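Local coordinates for protein NAD-dependent L-serine dehydrogenase (PDB 3OBB) that oxidises L-serine, and methyl-L-serine too, with NAD as the electron acceptor, working as a homotetramer built as a dimer of dimers, at residues 182-187 with 221-226; 190-195 with 289-294; 92-97 with 151-156. One frame throughout, in Å; residues are numbered along the deposited sequence.

Contact 1. Residues 182-187 with 221-226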
# COMPACT_ATOMS: atom_id res chain seq x y z
N VAL A 182 -0.78 -12.32 1.91
CA VAL A 182 0.42 -11.53 1.64
C VAL A 182 1.43 -12.36 0.88
O VAL A 182 1.98 -11.88 -0.13
CB VAL A 182 1.00 -11.05 2.95
CG1 VAL A 182 2.44 -10.52 2.80
CG2 VAL A 182 0.02 -10.03 3.60
N LEU A 183 1.70 -13.60 1.32
CA LEU A 183 2.72 -14.36 0.59
C LEU A 183 2.27 -14.78 -0.80
O LEU A 183 3.11 -14.92 -1.72
CB LEU A 183 3.31 -15.53 1.40
CG LEU A 183 2.41 -16.61 1.86
CD1 LEU A 183 2.27 -17.63 0.71
CD2 LEU A 183 3.00 -17.24 3.16
N MSE A 184 0.97 -14.98 -0.95
CA MSE A 184 0.40 -15.33 -2.25
C MSE A 184 0.47 -14.16 -3.26
O MSE A 184 0.85 -14.33 -4.44
CB MSE A 184 -1.04 -15.87 -2.12
CG MSE A 184 -1.68 -16.19 -3.48
SE MSE A 184 -0.79 -17.69 -4.41
CE MSE A 184 -1.44 -19.20 -3.41
N ILE A 185 0.16 -12.96 -2.81
CA ILE A 185 0.28 -11.82 -3.74
C ILE A 185 1.74 -11.53 -4.00
O ILE A 185 2.14 -11.29 -5.15
CB ILE A 185 -0.47 -10.58 -3.21
CG1 ILE A 185 -1.93 -10.97 -2.95
CG2 ILE A 185 -0.39 -9.43 -4.24
CD1 ILE A 185 -2.80 -9.80 -2.47
N GLY A 186 2.55 -11.56 -2.94
CA GLY A 186 3.99 -11.44 -3.07
C GLY A 186 4.49 -12.41 -4.14
O GLY A 186 5.22 -12.01 -5.04
N THR A 187 4.10 -13.67 -4.06
CA THR A 187 4.56 -14.68 -4.99
C THR A 187 4.10 -14.43 -6.46
O THR A 187 4.89 -14.47 -7.41
CB THR A 187 4.20 -16.13 -4.49
OG1 THR A 187 4.75 -16.35 -3.16
CG2 THR A 187 4.78 -17.19 -5.46
N TYR A 221 1.49 -24.46 -3.95
CA TYR A 221 0.33 -23.74 -4.48
C TYR A 221 0.73 -22.58 -5.39
O TYR A 221 0.33 -21.42 -5.17
CB TYR A 221 -0.45 -23.19 -3.30
CG TYR A 221 -1.94 -23.24 -3.38
CD1 TYR A 221 -2.65 -24.13 -2.57
CD2 TYR A 221 -2.65 -22.36 -4.20
CE1 TYR A 221 -4.01 -24.18 -2.59
CE2 TYR A 221 -4.05 -22.40 -4.25
CZ TYR A 221 -4.72 -23.30 -3.41
OH TYR A 221 -6.10 -23.36 -3.39
N ASN A 222 1.53 -22.88 -6.41
CA ASN A 222 2.13 -21.82 -7.22
C ASN A 222 1.07 -21.10 -8.06
O ASN A 222 0.29 -21.77 -8.73
CB ASN A 222 3.28 -22.40 -8.07
CG ASN A 222 4.06 -21.30 -8.79
OD1 ASN A 222 3.49 -20.60 -9.68
ND2 ASN A 222 5.33 -21.07 -8.38
N PRO A 223 1.00 -19.75 -8.00
CA PRO A 223 -0.06 -19.04 -8.77
C PRO A 223 0.10 -18.91 -10.28
O PRO A 223 -0.83 -18.44 -10.94
CB PRO A 223 -0.06 -17.65 -8.12
CG PRO A 223 1.35 -17.46 -7.71
CD PRO A 223 1.77 -18.79 -7.18
N TRP A 224 1.24 -19.34 -10.84
CA TRP A 224 1.53 -19.21 -12.29
C TRP A 224 1.10 -20.45 -13.07
O TRP A 224 1.57 -21.55 -12.76
CB TRP A 224 3.02 -18.96 -12.55
CG TRP A 224 3.25 -18.43 -13.95
CD1 TRP A 224 3.47 -19.16 -15.08
CD2 TRP A 224 3.26 -17.06 -14.35
NE1 TRP A 224 3.64 -18.33 -16.16
CE2 TRP A 224 3.49 -17.04 -15.74
CE3 TRP A 224 3.06 -15.85 -13.69
CZ2 TRP A 224 3.54 -15.84 -16.48
CZ3 TRP A 224 3.11 -14.67 -14.42
CH2 TRP A 224 3.34 -14.68 -15.80
N PRO A 225 0.18 -20.29 -14.05
CA PRO A 225 -0.40 -21.45 -14.75
C PRO A 225 0.69 -22.31 -15.32
O PRO A 225 1.65 -21.76 -15.88
CB PRO A 225 -1.21 -20.82 -15.91
CG PRO A 225 -1.73 -19.48 -15.27
CD PRO A 225 -0.42 -19.02 -14.52
N GLY A 226 0.56 -23.63 -15.16
CA GLY A 226 1.56 -24.55 -15.74
C GLY A 226 2.75 -24.86 -14.83
O GLY A 226 3.45 -25.84 -15.06

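Contact 2. Residues 190-195 with 289-294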
# COMPACT_ATOMS: atom_id res chain seq x y z
N ALA A 190 6.01 -11.50 -7.88
CA ALA A 190 7.42 -11.86 -8.13
C ALA A 190 7.51 -12.71 -9.39
O ALA A 190 8.36 -12.44 -10.25
CB ALA A 190 8.00 -12.59 -6.93
N MSE A 191 6.63 -13.69 -9.54
CA MSE A 191 6.59 -14.56 -10.74
C MSE A 191 6.40 -13.73 -12.01
O MSE A 191 7.09 -13.93 -13.02
CB MSE A 191 5.45 -15.60 -10.64
CG MSE A 191 5.63 -16.69 -9.55
SE MSE A 191 7.16 -17.85 -9.91
CE MSE A 191 6.62 -18.56 -11.67
N ALA A 192 5.49 -12.77 -11.95
CA ALA A 192 5.15 -11.94 -13.11
C ALA A 192 6.30 -11.01 -13.45
O ALA A 192 6.66 -10.83 -14.61
CB ALA A 192 3.86 -11.15 -12.82
N LEU A 193 6.93 -10.45 -12.42
CA LEU A 193 8.11 -9.60 -12.64
C LEU A 193 9.25 -10.39 -13.35
O LEU A 193 9.83 -9.92 -14.36
CB LEU A 193 8.56 -9.00 -11.30
CG LEU A 193 9.79 -8.08 -11.29
CD1 LEU A 193 9.65 -6.91 -12.32
CD2 LEU A 193 10.11 -7.58 -9.86
N GLY A 194 9.59 -11.57 -12.81
CA GLY A 194 10.63 -12.41 -13.42
C GLY A 194 10.33 -12.77 -14.87
O GLY A 194 11.18 -12.56 -15.76
N VAL A 195 9.13 -13.29 -15.11
CA VAL A 195 8.72 -13.71 -16.46
C VAL A 195 8.70 -12.52 -17.44
O VAL A 195 9.03 -12.67 -18.60
CB VAL A 195 7.33 -14.42 -16.45
CG1 VAL A 195 6.88 -14.81 -17.89
CG2 VAL A 195 7.39 -15.64 -15.62
N VAL A 289 -5.94 -16.72 -8.17
CA VAL A 289 -6.39 -15.92 -9.32
C VAL A 289 -5.88 -14.47 -9.25
O VAL A 289 -5.83 -13.73 -10.26
CB VAL A 289 -7.94 -15.96 -9.47
CG1 VAL A 289 -8.64 -14.99 -8.46
CG2 VAL A 289 -8.35 -15.65 -10.91
N VAL A 290 -5.40 -14.09 -8.06
CA VAL A 290 -4.73 -12.81 -7.89
C VAL A 290 -3.61 -12.66 -8.92
O VAL A 290 -3.28 -11.54 -9.29
CB VAL A 290 -4.26 -12.63 -6.40
CG1 VAL A 290 -3.01 -13.46 -6.09
CG2 VAL A 290 -4.06 -11.16 -6.03
N GLN A 291 -3.05 -13.78 -9.40
CA GLN A 291 -2.06 -13.80 -10.50
C GLN A 291 -2.48 -12.94 -11.69
O GLN A 291 -1.64 -12.31 -12.31
CB GLN A 291 -1.75 -15.25 -10.97
CG GLN A 291 -0.50 -15.37 -11.91
CD GLN A 291 0.80 -14.96 -11.22
OE1 GLN A 291 1.46 -15.77 -10.58
NE2 GLN A 291 1.17 -13.69 -11.35
N LYS A 292 -3.77 -12.92 -12.00
CA LYS A 292 -4.31 -12.22 -13.16
C LYS A 292 -4.13 -10.69 -13.09
O LYS A 292 -4.02 -10.00 -14.14
CB LYS A 292 -5.80 -12.54 -13.29
CG LYS A 292 -6.10 -13.98 -13.72
CD LYS A 292 -7.51 -14.05 -14.32
CE LYS A 292 -7.92 -15.48 -14.68
NZ LYS A 292 -7.28 -15.77 -15.99
N LEU A 293 -4.12 -10.15 -11.88
CA LEU A 293 -3.75 -8.73 -11.71
C LEU A 293 -2.40 -8.38 -12.37
O LEU A 293 -2.24 -7.31 -12.97
CB LEU A 293 -3.72 -8.36 -10.22
CG LEU A 293 -5.07 -8.32 -9.49
CD1 LEU A 293 -4.85 -7.78 -8.08
CD2 LEU A 293 -6.06 -7.45 -10.26
N PHE A 294 -1.45 -9.33 -12.32
CA PHE A 294 -0.07 -9.07 -12.76
C PHE A 294 0.32 -9.64 -14.11
O PHE A 294 1.29 -9.17 -14.71
CB PHE A 294 0.91 -9.60 -11.71
CG PHE A 294 0.55 -9.19 -10.32
CD1 PHE A 294 0.01 -10.11 -9.43
CD2 PHE A 294 0.73 -7.87 -9.91
CE1 PHE A 294 -0.33 -9.74 -8.15
CE2 PHE A 294 0.38 -7.48 -8.62
CZ PHE A 294 -0.16 -8.42 -7.75

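Contact 3. Residues 92-97 with 151-156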
# COMPACT_ATOMS: atom_id res chain seq x y z
N LEU A 92 -19.90 -30.82 25.47
CA LEU A 92 -18.75 -30.14 24.84
C LEU A 92 -19.18 -29.42 23.56
O LEU A 92 -19.80 -30.04 22.69
CB LEU A 92 -17.76 -31.21 24.40
CG LEU A 92 -16.26 -31.06 24.34
CD1 LEU A 92 -15.73 -32.07 23.38
CD2 LEU A 92 -15.81 -29.66 23.96
N VAL A 93 -18.83 -28.14 23.43
CA VAL A 93 -19.11 -27.41 22.20
C VAL A 93 -17.81 -27.10 21.45
O VAL A 93 -16.89 -26.55 22.03
CB VAL A 93 -19.91 -26.10 22.43
CG1 VAL A 93 -20.31 -25.48 21.08
CG2 VAL A 93 -21.13 -26.33 23.25
N LEU A 94 -17.74 -27.52 20.18
CA LEU A 94 -16.63 -27.19 19.28
C LEU A 94 -17.12 -26.26 18.17
O LEU A 94 -17.78 -26.70 17.24
CB LEU A 94 -16.05 -28.48 18.67
CG LEU A 94 -15.07 -29.37 19.48
CD1 LEU A 94 -15.15 -29.18 20.97
CD2 LEU A 94 -15.12 -30.87 19.14
N GLU A 95 -16.83 -24.96 18.29
CA GLU A 95 -17.21 -24.00 17.27
C GLU A 95 -16.01 -23.73 16.29
O GLU A 95 -15.02 -23.04 16.65
CB GLU A 95 -17.73 -22.71 17.92
CG GLU A 95 -18.78 -21.97 17.11
CD GLU A 95 -18.39 -21.84 15.61
OE1 GLU A 95 -19.05 -22.49 14.74
OE2 GLU A 95 -17.43 -21.10 15.33
N CYS A 96 -16.15 -24.28 15.07
CA CYS A 96 -15.04 -24.47 14.11
C CYS A 96 -15.16 -23.59 12.89
O CYS A 96 -14.37 -23.72 11.96
CB CYS A 96 -14.96 -25.91 13.62
SG CYS A 96 -14.74 -27.12 14.91
N SER A 97 -16.15 -22.70 12.89
CA SER A 97 -16.24 -21.69 11.86
C SER A 97 -15.10 -20.71 12.04
O SER A 97 -14.47 -20.65 13.09
CB SER A 97 -17.56 -20.93 12.00
OG SER A 97 -18.64 -21.84 11.92
N PRO A 151 -9.89 -36.76 20.76
CA PRO A 151 -10.21 -37.85 19.82
C PRO A 151 -11.07 -37.42 18.63
O PRO A 151 -11.02 -38.06 17.58
CB PRO A 151 -10.98 -38.85 20.69
CG PRO A 151 -10.53 -38.59 22.09
CD PRO A 151 -10.27 -37.11 22.15
N LEU A 152 -11.86 -36.35 18.80
CA LEU A 152 -12.71 -35.82 17.72
C LEU A 152 -11.92 -35.03 16.67
O LEU A 152 -12.18 -35.14 15.47
CB LEU A 152 -13.83 -34.94 18.27
CG LEU A 152 -14.94 -35.60 19.08
CD1 LEU A 152 -15.76 -34.52 19.75
CD2 LEU A 152 -15.79 -36.44 18.19
N PHE A 153 -10.96 -34.24 17.16
CA PHE A 153 -10.02 -33.49 16.32
C PHE A 153 -9.12 -34.44 15.56
O PHE A 153 -8.83 -34.22 14.39
CB PHE A 153 -9.14 -32.60 17.18
CG PHE A 153 -9.84 -31.42 17.76
CD1 PHE A 153 -9.54 -30.99 19.05
CD2 PHE A 153 -10.81 -30.73 17.04
CE1 PHE A 153 -10.17 -29.87 19.60
CE2 PHE A 153 -11.46 -29.63 17.59
CZ PHE A 153 -11.13 -29.20 18.88
N GLU A 154 -8.66 -35.49 16.23
CA GLU A 154 -7.88 -36.55 15.60
C GLU A 154 -8.64 -37.32 14.51
O GLU A 154 -8.03 -37.84 13.59
CB GLU A 154 -7.34 -37.50 16.65
CG GLU A 154 -6.44 -36.79 17.63
CD GLU A 154 -5.67 -37.73 18.51
OE1 GLU A 154 -5.99 -38.93 18.51
OE2 GLU A 154 -4.73 -37.26 19.19
N ALA A 155 -9.96 -37.37 14.61
CA ALA A 155 -10.75 -38.01 13.58
C ALA A 155 -10.89 -37.11 12.34
O ALA A 155 -10.95 -37.60 11.21
CB ALA A 155 -12.12 -38.35 14.13
N MSE A 156 -10.97 -35.80 12.56
CA MSE A 156 -11.19 -34.85 11.45
C MSE A 156 -9.92 -34.22 10.90
O MSE A 156 -9.95 -33.59 9.83
CB MSE A 156 -12.16 -33.74 11.86
CG MSE A 156 -13.63 -34.16 12.01
SE MSE A 156 -14.65 -32.65 12.80
CE MSE A 156 -13.83 -32.56 14.57

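Contact 1. Residues 182-187 with 221-226
In the helical C-terminal domain of this 3-hydroxyisobutyrate dehydrogenase relative, Met184 and Thr187 on the long helix 168-196 meet Tyr221 and Pro223 of the loop that follows helix 216-220. Met184, present as selenomethionine, does most of the touching. Its CG runs anti to the backbone N (chi1 178°), and bends at the next two torsions then swing the far end across to the loop. The selenium settles against the pyrrolidine ring, with SE 3.8 Å from Pro223 CB and hardly farther from CG and CD. Beyond it, the terminal methyl fits beside the tyrosine: Met184 CE comes obliquely to within 3.5 Å of Tyr221 CD2 and also lies 3.3 Å from Tyr221 O. Thr187 adds a second apolar bump, its CG2 standing 3.8 Å from Pro223 CD where the two side chains cross at about a right angle.

The polar groups look elsewhere. Thr187 OG1 donates to Leu183 O at 2.6 Å, that oxygen also taking Thr187 N from the opposite face of its plane, and OG1 is bonded to Asn215 as well. Tyr221 OH is hydrogen-bonded to Asp286 and weakly to a buffer molecule; the tyrosine side chain lies about 9 Å from that of the NAD-binding His13. An Asx turn shapes the loop around Pro223: Trp224 N donates to Asn222 OD1 in the carbonyl plane, at 2.8 Å.

Contact 2. Residues 190-195 with 289-294
Ala192 and Phe294 meet methyl to methylene, with Ala192 CB 3.5 Å from Phe294 CB. The same methyl lies 3.8 Å from Phe294 O, so the alanine abuts the start of the phenylalanine side chain and its backbone rather than its ring. A small residue here lets the two backbones come close, the CA atoms of Ala192 and Phe294 being 6.0 Å apart.

Alongside this pair lies the amide of Gln291, whose two ends touch neighbouring residues of helix 168-196: NE2 is 4.0 Å from Ala192 CB, while OE1 is 4.0 Å from Met191 CB. With CG anti to the backbone N (chi1 -168°) and a bend at the next bond, the glutamine reaches over to the long helix, where NE2 is hydrogen-bonded to Ala188 O, one turn before Ala192. That bond holds the amide over an otherwise apolar contact; the side chain also packs on Pro223 and Trp224.

Farther out, the Phe294 ring leads away from Ala192 to pack on Ile185 and Ala188 of the same long helix, and Pro265 of a second subunit packs against this phenylalanine too. Leu293 CB sits over the centre of one ring face, 4.1 Å above its plane. Met191, a selenomethionine, likewise turns its end away, to Ala201 and Met208 of helix 201-209.

Here a short, weakly bonded helix near the C terminus docks on the long helix within the all-helical C-terminal domain characteristic of the beta-hydroxyacid dehydrogenases, in which that helix leads out of the nucleotide-binding domain and also meets the partner subunit.

Contact 3. Residues 92-97 with 151-156
Leu94 on strand 92-95 faces Leu152 and Phe153 on helix 143-156, part of the layer of helices packed on the sheet of the Rossmann-type NAD-binding domain. The axes of strand 92-95 and helix segment 151-156 approach to 11.8 Å, at 35°, and side chains fill the gap between them. Leu94 is the central bump, lodged in the notch between its two helix neighbours. Its CD2 methyl rests 3.8 Å from Leu152 CD1, and roughly at right angles to that approach Leu94 CG lies 4.0 Å from Phe153 CZ, with CE2 almost as near.

The phenylalanine comes from the opposite direction. Its first bond is not aimed at the strand, but a chi1 of -72°, with CG beside the backbone N, carries the ring back that way, and the far end, CZ and CE2, meets Leu94 obliquely. Leu119 of the adjacent strand 117-124 packs on both Leu94 and Phe153. Leu92 makes a looser shoulder, its CD1 4.4 Å from Leu152 CD1, while Leu152 also packs on Leu22 and on Tyr27 of the NAD site.

Alternation along the strand sends Val93 and Glu95 to helix 70-78 instead. There Ser97 OG donates to Glu95 OE1 at 2.9 Å. Between strand and helix, by contrast, no hydrogen bond forms: the contact depends on shape and on hydrophobic burial, with no directional polar bond to fix its register.

Overall arrangement
Contacts 1 and 2, with centres 8 Å apart, both build on helix 168-196 and interlock: Pro223 O touches Gln291 CG at 3.2 Å, and Ile185 CG2 meets Phe294 CZ at 3.7 Å. Both also reach the second subunit. Contact 3 belongs to the nucleotide-binding domain, on the opposite side of the chain's centre; its centre is 31 Å from that of contact 1 and 38 Å from that of contact 2, and nearest atoms stay about 17 and 22 Å away. Catalytic Lys173 lies near the start of the shared helix. Contacts 1 and 3 approach the NAD-binding residues from different domains, whereas contact 2 lies away from them.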